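Side-chain contact in Lmo0488 protein (Listeria monocytogenes serovar 1/2a, PDB 5TED), which is the effector-binding domain of QuiR, a LysR-type regulator that activates protocatechuate biosynthesis genes in response to shikimate: residues Gln23-Val28 / Ser193-Asp198. Numbering follows the deposited sequence.
Sequences QNFTKV and SKAFKD
Next in sequence to Phe196, which meets Phe25, the Lys197 side chain of helix 191-208 starts away from segment 23-28, and its NZ is gripped by two groups, a salt bridge to Glu70 and a hydrogen bond to Ser183. The contact with 23-28 itself is made by apolar side chains, an example of aromatic residues joining two helices. Here the edge of Phe196 stands against the face of Phe25 in a T-shaped pair, with centroids 5.1 Å apart and planes at 87°. Phe196 CD1 sits over the centre of the Phe25 ring, 3.7 Å from Phe25 CG. On the same face, Phe196 CB makes a CH-pi contact 4.2 Å from the centroid of the Phe25 ring. With CG anti to its backbone N (chi1 -178°), Phe25 extends far enough for CE1 to reach the opposing backbone, 3.5 Å from Phe196 CA. Ala195 CB adds a looser touch, 4.2 Å from Phe25 CE1. Further side chains extend the cluster: His31 stacks on Phe25, while Phe196 meets Phe36 edge-to-face and rests on Ile5 and Leu7 of strand 4-10. Helix 17-26, the connection of a beta-alpha-beta crossover, thus packs against C-terminal helix 191-208, consistent with the periplasmic-binding-protein-like fold of LysR effector domains.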
loop_
_atom_site.group_PDB
_atom_site.type_symbol
_atom_site.label_atom_id
_atom_site.label_comp_id
_atom_site.label_asym_id
_atom_site.label_seq_id
_atom_site.Cartn_x
_atom_site.Cartn_y
_atom_site.Cartn_z
ATOM N N GLN A 23 -4.160 9.280 17.280
ATOM C CA GLN A 23 -4.732 8.843 18.546
ATOM C C GLN A 23 -4.325 9.785 19.680
ATOM O O GLN A 23 -5.167 10.211 20.478
ATOM C CB GLN A 23 -4.316 7.394 18.829
ATOM C CG GLN A 23 -5.079 6.725 19.977
ATOM C CD GLN A 23 -4.562 7.121 21.335
ATOM O OE1 GLN A 23 -3.362 7.282 21.528
ATOM N NE2 GLN A 23 -5.466 7.270 22.290
ATOM N N ASN A 24 -3.036 10.140 19.755
ATOM C CA ASN A 24 -2.581 11.017 20.832
ATOM C C ASN A 24 -3.113 12.440 20.661
ATOM O O ASN A 24 -3.534 13.072 21.639
ATOM C CB ASN A 24 -1.051 11.013 20.910
ATOM C CG ASN A 24 -0.506 9.819 21.691
ATOM O OD1 ASN A 24 -0.459 9.860 22.921
ATOM N ND2 ASN A 24 -0.093 8.759 20.992
ATOM N N PHE A 25 -3.153 12.943 19.430
ATOM C CA PHE A 25 -3.750 14.256 19.183
ATOM C C PHE A 25 -5.197 14.321 19.666
ATOM O O PHE A 25 -5.614 15.302 20.304
ATOM C CB PHE A 25 -3.680 14.553 17.683
ATOM C CG PHE A 25 -4.230 15.894 17.287
ATOM C CD1 PHE A 25 -3.519 17.046 17.554
ATOM C CD2 PHE A 25 -5.411 15.992 16.565
ATOM C CE1 PHE A 25 -3.994 18.279 17.165
ATOM C CE2 PHE A 25 -5.886 17.224 16.151
ATOM C CZ PHE A 25 -5.176 18.374 16.455
ATOM N N THR A 26 -5.973 13.279 19.386
ATOM C CA THR A 26 -7.417 13.285 19.604
ATOM C C THR A 26 -7.805 13.032 21.051
ATOM O O THR A 26 -8.996 13.144 21.385
ATOM C CB THR A 26 -8.083 12.249 18.682
ATOM O OG1 THR A 26 -7.749 12.556 17.320
ATOM C CG2 THR A 26 -9.616 12.295 18.814
ATOM N N LYS A 27 -6.846 12.689 21.918
ATOM C CA LYS A 27 -7.165 12.563 23.334
ATOM C C LYS A 27 -7.520 13.907 23.943
ATOM O O LYS A 27 -8.291 13.964 24.908
ATOM C CB LYS A 27 -5.969 12.010 24.109
ATOM C CG LYS A 27 -5.545 10.631 23.747
ATOM C CD LYS A 27 -4.110 10.380 24.170
ATOM C CE LYS A 27 -3.957 10.260 25.664
ATOM N NZ LYS A 27 -2.533 9.951 25.988
ATOM N N VAL A 28 -6.988 14.993 23.380
ATOM C CA VAL A 28 -7.243 16.334 23.906
ATOM C C VAL A 28 -8.681 16.752 23.633
ATOM O O VAL A 28 -9.184 16.616 22.510
ATOM C CB VAL A 28 -6.252 17.348 23.310
ATOM C CG1 VAL A 28 -6.432 18.703 23.952
ATOM C CG2 VAL A 28 -4.825 16.863 23.485
ATOM N N SER A 193 -5.392 22.503 11.496
ATOM C CA SER A 193 -4.165 22.028 10.856
ATOM C C SER A 193 -2.941 22.528 11.595
ATOM O O SER A 193 -1.962 21.794 11.758
ATOM C CB SER A 193 -4.086 22.467 9.389
ATOM O OG SER A 193 -5.109 21.874 8.621
ATOM N N LYS A 194 -2.968 23.793 12.017
ATOM C CA LYS A 194 -1.871 24.331 12.808
ATOM C C LYS A 194 -1.724 23.583 14.126
ATOM O O LYS A 194 -0.613 23.227 14.528
ATOM C CB LYS A 194 -2.096 25.828 13.032
ATOM C CG LYS A 194 -1.177 26.464 14.060
ATOM C CD LYS A 194 0.266 26.513 13.588
ATOM C CE LYS A 194 1.146 27.279 14.572
ATOM N NZ LYS A 194 2.597 27.079 14.284
ATOM N N ALA A 195 -2.836 23.308 14.802
ATOM C CA ALA A 195 -2.751 22.569 16.050
ATOM C C ALA A 195 -2.123 21.206 15.813
ATOM O O ALA A 195 -1.259 20.773 16.583
ATOM C CB ALA A 195 -4.133 22.429 16.691
ATOM N N PHE A 196 -2.512 20.532 14.726
ATOM C CA PHE A 196 -1.938 19.224 14.454
ATOM C C PHE A 196 -0.467 19.310 14.057
ATOM O O PHE A 196 0.339 18.469 14.474
ATOM C CB PHE A 196 -2.721 18.503 13.367
ATOM C CG PHE A 196 -2.213 17.117 13.113
ATOM C CD1 PHE A 196 -2.507 16.095 14.005
ATOM C CD2 PHE A 196 -1.425 16.842 12.000
ATOM C CE1 PHE A 196 -2.039 14.809 13.798
ATOM C CE2 PHE A 196 -0.953 15.554 11.773
ATOM C CZ PHE A 196 -1.251 14.538 12.681
ATOM N N LYS A 197 -0.107 20.286 13.220
ATOM C CA LYS A 197 1.294 20.454 12.845
ATOM C C LYS A 197 2.169 20.639 14.079
ATOM O O LYS A 197 3.172 19.935 14.250
ATOM C CB LYS A 197 1.452 21.640 11.894
ATOM C CG LYS A 197 2.893 21.903 11.440
ATOM C CD LYS A 197 2.979 23.214 10.639
ATOM C CE LYS A 197 4.395 23.481 10.150
ATOM N NZ LYS A 197 4.420 24.721 9.320
ATOM N N ASP A 198 1.808 21.591 14.945
ATOM C CA ASP A 198 2.605 21.834 16.145
ATOM C C ASP A 198 2.662 20.598 17.037
ATOM O O ASP A 198 3.728 20.242 17.562
ATOM C CB ASP A 198 2.034 23.015 16.932
ATOM C CG ASP A 198 2.187 24.343 16.204
ATOM O OD1 ASP A 198 2.951 24.413 15.216
ATOM O OD2 ASP A 198 1.555 25.328 16.645
#